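Local coordinates for mandelate racemase / muconate lactonizing enzyme, C-terminal domain protein (Pseudovibrio sp. JE062, PDB 4JHM), which is an enolase-superfamily protein of unassigned function that joins an N-terminal alpha+beta capping domain to a C-terminal TIM-barrel-like domain, at residues 22-27 against 33-38; 54-57 against 62-65; 140-143 against 148-151; 331-334 against 340-343. All coordinates share one frame; numbering follows the deposited sequence.

Interaction 1 (22-27 against 33-38); sequences PPIPWA and LLYTNN
Tyr35 and Leu33 both carry CG beside the backbone N and anti to the carbonyl carbon (chi1 -82° and -62°), which sends the phenol ring and the leucine branch across to residues 22-27. This is the N-terminal capping domain of the enolase superfamily: Tyr35 lies early in strand 34-44 of its antiparallel sheet, and residues 22-27 belong to the long loop between that strand and strand 8-16. The tyrosine hydroxyl joins two points of the loop. Trp26 NE1 donates to Tyr35 OH over 3.1 Å, with the oxygen near the indole plane and an N-H...O angle of 149°. The same Tyr35 OH is turned toward the backbone Ile24 O at 3.4 Å, a weak hydrogen bond. Ile24 also covers one face of the phenol, its CD1 standing 4.2 Å from the Tyr35 ring centroid in a CH-pi contact displaced toward the rim. The isoleucine and tyrosine side chains cross at about a right angle. Leu33 reaches the indole obliquely through one methyl, CD1, which lies 3.8 Å from Trp26 CE2. Cys96 of the second subunit packs on both Trp26 and Leu33, so this corner of the loop borders the subunit interface. At the other end of the contact, Pro23 CB rests 3.6 Å from Leu33 O.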
loop_
_atom_site.group_PDB
_atom_site.type_symbol
_atom_site.label_atom_id
_atom_site.label_comp_id
_atom_site.label_asym_id
_atom_site.label_seq_id
_atom_site.Cartn_x
_atom_site.Cartn_y
_atom_site.Cartn_z
ATOM N N PRO A 22 -39.495 -17.303 -28.913
ATOM C CA PRO A 22 -38.918 -18.236 -27.960
ATOM C C PRO A 22 -38.290 -17.480 -26.803
ATOM O O PRO A 22 -37.558 -16.516 -27.031
ATOM C CB PRO A 22 -37.847 -18.963 -28.776
ATOM C CG PRO A 22 -37.492 -18.019 -29.869
ATOM C CD PRO A 22 -38.754 -17.273 -30.185
ATOM N N PRO A 23 -38.581 -17.902 -25.566
ATOM C CA PRO A 23 -37.998 -17.271 -24.384
ATOM C C PRO A 23 -36.544 -17.700 -24.195
ATOM O O PRO A 23 -36.186 -18.816 -24.565
ATOM C CB PRO A 23 -38.871 -17.802 -23.245
ATOM C CG PRO A 23 -39.338 -19.135 -23.721
ATOM C CD PRO A 23 -39.420 -19.064 -25.222
ATOM N N ILE A 24 -35.707 -16.827 -23.640
ATOM C CA ILE A 24 -34.304 -17.184 -23.428
ATOM C C ILE A 24 -33.850 -16.869 -22.005
ATOM O O ILE A 24 -33.524 -15.722 -21.689
ATOM C CB ILE A 24 -33.344 -16.485 -24.422
ATOM C CG1 ILE A 24 -34.039 -16.158 -25.747
ATOM C CG2 ILE A 24 -32.124 -17.359 -24.670
ATOM C CD1 ILE A 24 -34.655 -14.776 -25.789
ATOM N N PRO A 25 -33.833 -17.894 -21.139
ATOM C CA PRO A 25 -33.298 -17.785 -19.791
ATOM C C PRO A 25 -31.831 -18.211 -19.734
ATOM O O PRO A 25 -31.470 -19.245 -20.300
ATOM C CB PRO A 25 -34.176 -18.755 -18.995
ATOM C CG PRO A 25 -34.659 -19.762 -19.994
ATOM C CD PRO A 25 -34.426 -19.221 -21.379
ATOM N N TRP A 26 -30.998 -17.422 -19.059
ATOM C CA TRP A 26 -29.568 -17.722 -18.963
ATOM C C TRP A 26 -29.164 -18.281 -17.597
ATOM O O TRP A 26 -27.982 -18.312 -17.261
ATOM C CB TRP A 26 -28.705 -16.495 -19.315
ATOM C CG TRP A 26 -29.416 -15.159 -19.304
ATOM C CD1 TRP A 26 -30.093 -14.585 -20.343
ATOM C CD2 TRP A 26 -29.486 -14.224 -18.216
ATOM N NE1 TRP A 26 -30.592 -13.360 -19.966
ATOM C CE2 TRP A 26 -30.235 -13.116 -18.665
ATOM C CE3 TRP A 26 -28.996 -14.219 -16.903
ATOM C CZ2 TRP A 26 -30.505 -12.015 -17.851
ATOM C CZ3 TRP A 26 -29.265 -13.122 -16.095
ATOM C CH2 TRP A 26 -30.011 -12.037 -16.573
ATOM N N ALA A 27 -30.144 -18.728 -16.821
ATOM C CA ALA A 27 -29.876 -19.389 -15.548
ATOM C C ALA A 27 -30.573 -20.742 -15.539
ATOM O O ALA A 27 -31.603 -20.912 -16.187
ATOM C CB ALA A 27 -30.364 -18.533 -14.394
ATOM N N LEU A 33 -37.552 -16.073 -19.173
ATOM C CA LEU A 33 -37.658 -14.620 -19.256
ATOM C C LEU A 33 -38.478 -14.179 -20.461
ATOM O O LEU A 33 -38.255 -14.638 -21.581
ATOM C CB LEU A 33 -36.274 -13.980 -19.343
ATOM C CG LEU A 33 -35.336 -14.195 -18.159
ATOM C CD1 LEU A 33 -33.961 -13.628 -18.483
ATOM C CD2 LEU A 33 -35.894 -13.573 -16.885
ATOM N N LEU A 34 -39.424 -13.277 -20.210
ATOM C CA LEU A 34 -40.194 -12.630 -21.265
ATOM C C LEU A 34 -39.513 -11.325 -21.658
ATOM O O LEU A 34 -39.345 -10.427 -20.833
ATOM C CB LEU A 34 -41.618 -12.342 -20.788
ATOM C CG LEU A 34 -42.658 -13.464 -20.893
ATOM C CD1 LEU A 34 -42.093 -14.808 -20.467
ATOM C CD2 LEU A 34 -43.877 -13.109 -20.058
ATOM N N TYR A 35 -39.129 -11.222 -22.926
ATOM C CA TYR A 35 -38.395 -10.058 -23.409
ATOM C C TYR A 35 -39.318 -8.951 -23.904
ATOM O O TYR A 35 -40.207 -9.183 -24.717
ATOM C CB TYR A 35 -37.386 -10.477 -24.485
ATOM C CG TYR A 35 -36.131 -11.021 -23.858
ATOM C CD1 TYR A 35 -36.151 -12.215 -23.147
ATOM C CD2 TYR A 35 -34.939 -10.322 -23.925
ATOM C CE1 TYR A 35 -35.007 -12.709 -22.541
ATOM C CE2 TYR A 35 -33.793 -10.807 -23.321
ATOM C CZ TYR A 35 -33.834 -12.001 -22.631
ATOM O OH TYR A 35 -32.697 -12.483 -22.033
ATOM N N THR A 36 -39.097 -7.754 -23.370
ATOM C CA THR A 36 -39.821 -6.558 -23.754
ATOM C C THR A 36 -38.835 -5.544 -24.293
ATOM O O THR A 36 -37.713 -5.430 -23.784
ATOM C CB THR A 36 -40.497 -5.903 -22.548
ATOM O OG1 THR A 36 -41.370 -6.842 -21.917
ATOM C CG2 THR A 36 -41.284 -4.686 -22.977
ATOM N N ASN A 37 -39.252 -4.805 -25.316
ATOM C CA ASN A 37 -38.455 -3.707 -25.841
ATOM C C ASN A 37 -39.155 -2.386 -25.539
ATOM O O ASN A 37 -40.366 -2.267 -25.728
ATOM C CB ASN A 37 -38.253 -3.871 -27.346
ATOM C CG ASN A 37 -37.133 -3.001 -27.891
ATOM O OD1 ASN A 37 -36.577 -2.162 -27.186
ATOM N ND2 ASN A 37 -36.799 -3.200 -29.158
ATOM N N ASN A 38 -38.394 -1.406 -25.057
ATOM C CA ASN A 38 -38.933 -0.084 -24.755
ATOM C C ASN A 38 -38.395 0.940 -25.735
ATOM O O ASN A 38 -37.192 1.164 -25.804
ATOM C CB ASN A 38 -38.557 0.321 -23.336
ATOM C CG ASN A 38 -39.001 -0.697 -22.310
ATOM O OD1 ASN A 38 -40.194 -0.833 -22.033
ATOM N ND2 ASN A 38 -38.045 -1.420 -21.739
#

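Interaction 2 (54-57 against 62-65); sequences TMSY and FDRC
Ser56 and Asp63 face each other with their CA atoms 6.5 Å apart, the first in extended backbone on strand 50-58, the second in the loop just before helix 65-73. The motif is a strand-to-helix connection of the capping domain, tied by a side-chain bond from strand 50-58, outermost within this chain in the four-stranded antiparallel sheet, to a helix-capping aspartate. Both side chains leave the backbone toward the opposite segment, and the contact is small and buried. Ser56 OG donates to Asp63 OD2 at 3.1 Å, meeting the anti lone pair, the one turned away from the other carboxylate oxygen. With chi1 at -173°, the Asp63 carboxylate swings away from the backbone N, to a place between the strand and the start of the helix. The methylene groups follow alongside, Ser56 CB and Asp63 CB being 3.7 Å apart. The serine hydroxyl has a second and stronger partner in Asn38 ND2, on the neighbouring strand 34-44, so amide, hydroxyl and carboxylate form a hydrogen-bonded chain from strand 34-44 through strand 50-58 to the start of the helix. Asp63 OD2 is also approached weakly by the backbone N of Ile66; such amides at a helix start would be expected to favour a negative carboxylate. Trp98 of the second subunit packs on Ser56, which places the contact close to the subunit interface. The other carboxylate oxygen, Asp63 OD1, accepts a weak capping bond from Cys65 N at 3.1 Å, with an N-H...O angle of 150°.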
loop_
_atom_site.group_PDB
_atom_site.type_symbol
_atom_site.label_atom_id
_atom_site.label_comp_id
_atom_site.label_asym_id
_atom_site.label_seq_id
_atom_site.Cartn_x
_atom_site.Cartn_y
_atom_site.Cartn_z
ATOM N N THR A 54 -34.422 0.638 -24.874
ATOM C CA THR A 54 -33.780 -0.216 -23.890
ATOM C C THR A 54 -34.640 -1.451 -23.632
ATOM O O THR A 54 -35.870 -1.405 -23.694
ATOM C CB THR A 54 -33.505 0.512 -22.561
ATOM O OG1 THR A 54 -32.595 -0.265 -21.774
ATOM C CG2 THR A 54 -34.797 0.727 -21.779
HETATM N N MSE A 55 -33.966 -2.551 -23.326
HETATM C CA MSE A 55 -34.601 -3.847 -23.235
HETATM C C MSE A 55 -34.872 -4.203 -21.808
HETATM O O MSE A 55 -34.065 -3.909 -20.929
HETATM C CB MSE A 55 -33.593 -4.812 -23.829
HETATM C CG MSE A 55 -34.227 -6.140 -24.187
HETATM SE SE MSE A 55 -32.802 -7.360 -24.772
HETATM C CE MSE A 55 -31.873 -7.660 -23.058
ATOM N N SER A 56 -36.019 -4.830 -21.562
ATOM C CA SER A 56 -36.333 -5.382 -20.248
ATOM C C SER A 56 -36.477 -6.895 -20.366
ATOM O O SER A 56 -36.838 -7.410 -21.422
ATOM C CB SER A 56 -37.639 -4.797 -19.708
ATOM O OG SER A 56 -37.689 -3.395 -19.875
ATOM N N TYR A 57 -36.199 -7.605 -19.280
ATOM C CA TYR A 57 -36.443 -9.042 -19.230
ATOM C C TYR A 57 -37.063 -9.397 -17.885
ATOM O O TYR A 57 -36.406 -9.325 -16.849
ATOM C CB TYR A 57 -35.152 -9.830 -19.477
ATOM C CG TYR A 57 -33.904 -9.101 -19.050
ATOM C CD1 TYR A 57 -33.257 -8.234 -19.915
ATOM C CD2 TYR A 57 -33.377 -9.270 -17.778
ATOM C CE1 TYR A 57 -32.121 -7.555 -19.526
ATOM C CE2 TYR A 57 -32.241 -8.595 -17.377
ATOM C CZ TYR A 57 -31.615 -7.738 -18.254
ATOM O OH TYR A 57 -30.479 -7.066 -17.859
ATOM N N PHE A 62 -44.898 -9.304 -19.518
ATOM C CA PHE A 62 -44.056 -8.301 -20.150
ATOM C C PHE A 62 -43.994 -7.076 -19.247
ATOM O O PHE A 62 -44.862 -6.877 -18.396
ATOM C CB PHE A 62 -44.587 -7.925 -21.527
ATOM C CG PHE A 62 -44.567 -9.062 -22.508
ATOM C CD1 PHE A 62 -43.360 -9.607 -22.930
ATOM C CD2 PHE A 62 -45.755 -9.587 -23.010
ATOM C CE1 PHE A 62 -43.337 -10.658 -23.828
ATOM C CE2 PHE A 62 -45.737 -10.635 -23.912
ATOM C CZ PHE A 62 -44.526 -11.172 -24.319
ATOM N N ASP A 63 -42.973 -6.252 -19.445
ATOM C CA ASP A 63 -42.599 -5.240 -18.466
ATOM C C ASP A 63 -43.155 -3.854 -18.775
ATOM O O ASP A 63 -42.943 -3.322 -19.862
ATOM C CB ASP A 63 -41.071 -5.170 -18.394
ATOM C CG ASP A 63 -40.577 -4.281 -17.283
ATOM O OD1 ASP A 63 -41.095 -4.387 -16.153
ATOM O OD2 ASP A 63 -39.654 -3.484 -17.541
ATOM N N ARG A 64 -43.854 -3.270 -17.806
ATOM C CA ARG A 64 -44.242 -1.857 -17.877
ATOM C C ARG A 64 -43.404 -0.991 -16.917
ATOM O O ARG A 64 -43.612 0.216 -16.826
ATOM C CB ARG A 64 -45.723 -1.683 -17.552
ATOM C CG ARG A 64 -46.682 -2.491 -18.411
ATOM C CD ARG A 64 -48.117 -2.272 -17.952
ATOM N NE ARG A 64 -49.018 -3.310 -18.440
ATOM C CZ ARG A 64 -49.961 -3.130 -19.363
ATOM N NH1 ARG A 64 -50.724 -4.151 -19.730
ATOM N NH2 ARG A 64 -50.154 -1.940 -19.920
ATOM N N CYS A 65 -42.462 -1.614 -16.210
ATOM C CA CYS A 65 -41.595 -0.912 -15.259
ATOM C C CYS A 65 -40.826 0.233 -15.906
ATOM O O CYS A 65 -40.835 1.360 -15.413
ATOM C CB CYS A 65 -40.591 -1.887 -14.635
ATOM S SG CYS A 65 -39.469 -1.123 -13.437
#

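Interaction 3 (140-143 against 148-151); sequences TPMF and EYFP
Phe143 and Tyr149 form a T-shaped aromatic pair in which the phenylalanine supplies the edge and the tyrosine the face. The ring centroids are 4.8 Å apart and the planes stand at 79° to each other. Phe143 CD2 points at the middle of the phenol ring, 3.5 Å above its plane. The Phe143 torsion, CG beside the backbone N and anti to the carbonyl carbon (chi1 -57°), aims this edge at the tyrosine. Hydrogen bonding is lighter: Phe143 N donates to Tyr149 OH at 3.2 Å, a weak bond at 157°. The hydroxyl is also hydrogen-bonded to the backbone O of His167, so Tyr149 links the turn to the end of strand 163-167. These residues belong to a beta-alpha-beta crossover of the TIM-barrel-like domain, in which strand 133-139 runs into the loop holding residues 140-143, then helix 149-159, then the parallel strand 163-167. The loop thus leaves the C-terminal end of its strand, the end of the barrel where enolase-superfamily active sites lie. A further polar link stays within the loop, Thr140 OG1 donating to Pro141 O at 3.0 Å. Among the van der Waals contacts, Glu148 CB lies against Phe143 CB at 3.5 Å, while the glutamate OE2 is held by the hydroxyl of Thr145. Carbonyl oxygens lie over opposite faces of the Phe143 ring, both offset toward the rim: Glu148 O is 3.6 Å above the plane and Pro141 O, more distantly, 4.3 Å.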
loop_
_atom_site.group_PDB
_atom_site.type_symbol
_atom_site.label_atom_id
_atom_site.label_comp_id
_atom_site.label_asym_id
_atom_site.label_seq_id
_atom_site.Cartn_x
_atom_site.Cartn_y
_atom_site.Cartn_z
ATOM N N THR A 140 -24.993 -17.247 -27.557
ATOM C CA THR A 140 -25.887 -18.392 -27.720
ATOM C C THR A 140 -26.935 -18.507 -26.620
ATOM O O THR A 140 -26.759 -17.970 -25.530
ATOM C CB THR A 140 -25.095 -19.713 -27.736
ATOM O OG1 THR A 140 -24.888 -20.169 -26.393
ATOM C CG2 THR A 140 -23.750 -19.524 -28.421
ATOM N N PRO A 141 -28.032 -19.220 -26.911
ATOM C CA PRO A 141 -29.000 -19.569 -25.884
ATOM C C PRO A 141 -28.514 -20.762 -25.071
ATOM O O PRO A 141 -27.496 -21.372 -25.407
ATOM C CB PRO A 141 -30.239 -19.952 -26.694
ATOM C CG PRO A 141 -29.690 -20.501 -27.966
ATOM C CD PRO A 141 -28.424 -19.732 -28.237
HETATM N N MSE A 142 -29.242 -21.094 -24.014
HETATM C CA MSE A 142 -28.883 -22.221 -23.169
HETATM C C MSE A 142 -29.711 -23.412 -23.561
HETATM O O MSE A 142 -30.932 -23.323 -23.657
HETATM C CB MSE A 142 -29.111 -21.795 -21.723
HETATM C CG MSE A 142 -29.658 -22.896 -20.826
HETATM SE SE MSE A 142 -30.044 -22.097 -19.065
HETATM C CE MSE A 142 -29.592 -23.678 -17.987
ATOM N N PHE A 143 -29.054 -24.539 -23.812
ATOM C CA PHE A 143 -29.764 -25.773 -24.111
ATOM C C PHE A 143 -29.806 -26.670 -22.873
ATOM O O PHE A 143 -28.972 -26.541 -21.974
ATOM C CB PHE A 143 -29.108 -26.500 -25.282
ATOM C CG PHE A 143 -29.030 -25.676 -26.538
ATOM C CD1 PHE A 143 -30.182 -25.242 -27.171
ATOM C CD2 PHE A 143 -27.803 -25.345 -27.093
ATOM C CE1 PHE A 143 -30.114 -24.485 -28.329
ATOM C CE2 PHE A 143 -27.729 -24.591 -28.253
ATOM C CZ PHE A 143 -28.887 -24.160 -28.870
ATOM N N GLU A 148 -27.125 -30.812 -27.464
ATOM C CA GLU A 148 -27.880 -29.839 -28.251
ATOM C C GLU A 148 -26.995 -28.699 -28.752
ATOM O O GLU A 148 -27.354 -27.998 -29.695
ATOM C CB GLU A 148 -29.036 -29.265 -27.425
ATOM C CG GLU A 148 -30.137 -30.269 -27.102
ATOM C CD GLU A 148 -31.298 -29.644 -26.349
ATOM O OE1 GLU A 148 -31.973 -28.759 -26.918
ATOM O OE2 GLU A 148 -31.542 -30.039 -25.189
ATOM N N TYR A 149 -25.841 -28.516 -28.114
ATOM C CA TYR A 149 -24.943 -27.413 -28.441
ATOM C C TYR A 149 -24.192 -27.610 -29.755
ATOM O O TYR A 149 -23.849 -26.638 -30.424
ATOM C CB TYR A 149 -23.933 -27.194 -27.307
ATOM C CG TYR A 149 -24.463 -26.352 -26.166
ATOM C CD1 TYR A 149 -25.160 -26.929 -25.115
ATOM C CD2 TYR A 149 -24.271 -24.974 -26.146
ATOM C CE1 TYR A 149 -25.652 -26.161 -24.074
ATOM C CE2 TYR A 149 -24.762 -24.199 -25.112
ATOM C CZ TYR A 149 -25.451 -24.797 -24.077
ATOM O OH TYR A 149 -25.940 -24.033 -23.042
ATOM N N PHE A 150 -23.932 -28.859 -30.125
ATOM C CA PHE A 150 -23.053 -29.135 -31.260
ATOM C C PHE A 150 -23.655 -28.718 -32.603
ATOM O O PHE A 150 -22.983 -28.059 -33.399
ATOM C CB PHE A 150 -22.640 -30.610 -31.288
ATOM C CG PHE A 150 -21.983 -31.083 -30.019
ATOM C CD1 PHE A 150 -21.076 -30.281 -29.347
ATOM C CD2 PHE A 150 -22.267 -32.339 -29.504
ATOM C CE1 PHE A 150 -20.472 -30.720 -28.183
ATOM C CE2 PHE A 150 -21.663 -32.783 -28.340
ATOM C CZ PHE A 150 -20.764 -31.973 -27.680
ATOM N N PRO A 151 -24.917 -29.102 -32.871
ATOM C CA PRO A 151 -25.545 -28.628 -34.103
ATOM C C PRO A 151 -25.527 -27.107 -34.195
ATOM O O PRO A 151 -25.123 -26.550 -35.212
ATOM C CB PRO A 151 -26.984 -29.141 -33.987
ATOM C CG PRO A 151 -26.887 -30.340 -33.109
ATOM C CD PRO A 151 -25.783 -30.041 -32.134
#

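Interaction 4 (331-334 against 340-343); sequences AFEL and IRTD
Glu333 and Arg341 meet in a two-point salt bridge that forms the tight part of an otherwise open contact. Arg341 presents its side rather than its end: NE donates to Glu333 OE2 at 3.0 Å and 166°, and NH2 donates to Glu333 OE1 at 2.8 Å and 155°. Each nitrogen serves one oxygen, and both approach from the syn side of the carboxylate. The two flat groups are nearly coplanar, 15° apart, and the paired bonds restrain rotation of either group. Glu333 stretches out in an extended chain beyond CG, whereas the arginine bends at its third torsion; the two side chains, unlike their flat ends, cross at about a right angle. Both segments belong to the connection between strands 323-326 and 347-349 of the TIM-barrel-like domain, and the bridge closes a loop within it. Away from the charged groups the segments stand well apart, the nearest CA atoms, those of Glu333 and Ile340, being 8.8 Å from each other. Both bridge residues are partly exposed to solvent, which would be expected to temper the electrostatic gain. The neighbours of the pair are anchored more deeply: Phe332 meets Tyr303 edge-to-face, Ile340 packs on helix 304-316, and Thr342 OG1 and Ser136 OG are hydrogen-bonded. The aliphatic part of the arginine adds little across the segments, Arg341 CG coming to 3.9 Å from Glu333 OE2; Tyr329 touches the arginine and Gln339 the glutamate.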
loop_
_atom_site.group_PDB
_atom_site.type_symbol
_atom_site.label_atom_id
_atom_site.label_comp_id
_atom_site.label_asym_id
_atom_site.label_seq_id
_atom_site.Cartn_x
_atom_site.Cartn_y
_atom_site.Cartn_z
ATOM N N ALA A 331 -35.872 -13.008 -33.607
ATOM C CA ALA A 331 -36.591 -12.565 -32.417
ATOM C C ALA A 331 -36.357 -11.079 -32.147
ATOM O O ALA A 331 -37.302 -10.325 -31.904
ATOM C CB ALA A 331 -36.183 -13.398 -31.212
ATOM N N PHE A 332 -35.095 -10.664 -32.204
ATOM C CA PHE A 332 -34.718 -9.288 -31.894
ATOM C C PHE A 332 -34.804 -8.363 -33.108
ATOM O O PHE A 332 -34.240 -7.270 -33.105
ATOM C CB PHE A 332 -33.305 -9.257 -31.314
ATOM C CG PHE A 332 -33.184 -9.957 -29.995
ATOM C CD1 PHE A 332 -33.792 -9.436 -28.863
ATOM C CD2 PHE A 332 -32.462 -11.132 -29.880
ATOM C CE1 PHE A 332 -33.689 -10.076 -27.646
ATOM C CE2 PHE A 332 -32.353 -11.775 -28.659
ATOM C CZ PHE A 332 -32.968 -11.247 -27.543
ATOM N N GLU A 333 -35.511 -8.790 -34.143
ATOM C CA GLU A 333 -35.711 -7.938 -35.304
ATOM C C GLU A 333 -37.163 -7.444 -35.389
ATOM O O GLU A 333 -37.634 -7.063 -36.461
ATOM C CB GLU A 333 -35.291 -8.679 -36.577
ATOM C CG GLU A 333 -33.800 -8.995 -36.629
ATOM C CD GLU A 333 -33.388 -9.761 -37.875
ATOM O OE1 GLU A 333 -34.252 -10.403 -38.500
ATOM O OE2 GLU A 333 -32.191 -9.730 -38.228
ATOM N N LEU A 334 -37.853 -7.427 -34.250
ATOM C CA LEU A 334 -39.242 -6.963 -34.179
ATOM C C LEU A 334 -39.468 -5.618 -34.869
ATOM O O LEU A 334 -38.724 -4.664 -34.655
ATOM C CB LEU A 334 -39.700 -6.849 -32.719
ATOM C CG LEU A 334 -40.631 -7.947 -32.200
ATOM C CD1 LEU A 334 -39.867 -9.230 -31.916
ATOM C CD2 LEU A 334 -41.354 -7.475 -30.949
ATOM N N ILE A 340 -29.169 -5.910 -38.778
ATOM C CA ILE A 340 -27.745 -5.973 -38.498
ATOM C C ILE A 340 -27.347 -7.427 -38.284
ATOM O O ILE A 340 -27.337 -7.917 -37.161
ATOM C CB ILE A 340 -27.374 -5.130 -37.263
ATOM C CG1 ILE A 340 -27.765 -3.667 -37.500
ATOM C CG2 ILE A 340 -25.884 -5.243 -36.976
ATOM C CD1 ILE A 340 -27.465 -2.740 -36.343
ATOM N N ARG A 341 -27.032 -8.112 -39.377
ATOM C CA ARG A 341 -26.644 -9.512 -39.320
ATOM C C ARG A 341 -25.143 -9.662 -39.528
ATOM O O ARG A 341 -24.439 -8.684 -39.770
ATOM C CB ARG A 341 -27.409 -10.305 -40.379
ATOM C CG ARG A 341 -28.905 -10.042 -40.345
ATOM C CD ARG A 341 -29.702 -11.087 -41.109
ATOM N NE ARG A 341 -31.009 -11.293 -40.490
ATOM C CZ ARG A 341 -31.898 -12.196 -40.887
ATOM N NH1 ARG A 341 -31.638 -12.989 -41.919
ATOM N NH2 ARG A 341 -33.053 -12.305 -40.246
ATOM N N THR A 342 -24.659 -10.894 -39.429
ATOM C CA THR A 342 -23.232 -11.175 -39.510
ATOM C C THR A 342 -22.907 -11.807 -40.860
ATOM O O THR A 342 -23.466 -12.843 -41.218
ATOM C CB THR A 342 -22.797 -12.113 -38.365
ATOM O OG1 THR A 342 -22.897 -11.420 -37.110
ATOM C CG2 THR A 342 -21.368 -12.597 -38.567
ATOM N N ASP A 343 -22.006 -11.180 -41.612
ATOM C CA ASP A 343 -21.702 -11.641 -42.965
ATOM C C ASP A 343 -20.858 -12.919 -42.945
ATOM O O ASP A 343 -20.545 -13.457 -41.879
ATOM C CB ASP A 343 -21.022 -10.532 -43.781
ATOM C CG ASP A 343 -19.561 -10.343 -43.420
ATOM O OD1 ASP A 343 -18.998 -11.204 -42.714
ATOM O OD2 ASP A 343 -18.971 -9.329 -43.851
#

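The four contacts follow one another along the chain without overlap, two in the capping domain and two in the TIM-barrel-like domain. Interactions 1 and 2 share neighbouring strands 34-44 and 50-58 of the antiparallel sheet, with centres about 9 Å apart, and both reach the second subunit. Interaction 1 also meets the barrel: residues 24-27 lie against Pro141 and Met142 of interaction 3, while Tyr35 touches Phe332 of interaction 4, their centres being about 16 Å away in each case. Met55 of interaction 2 reaches Phe332 too. Interactions 3 and 4 do not touch, their nearest atoms being about 9 Å apart. The capping-domain loop and sheet thus bridge two separate barrel loops.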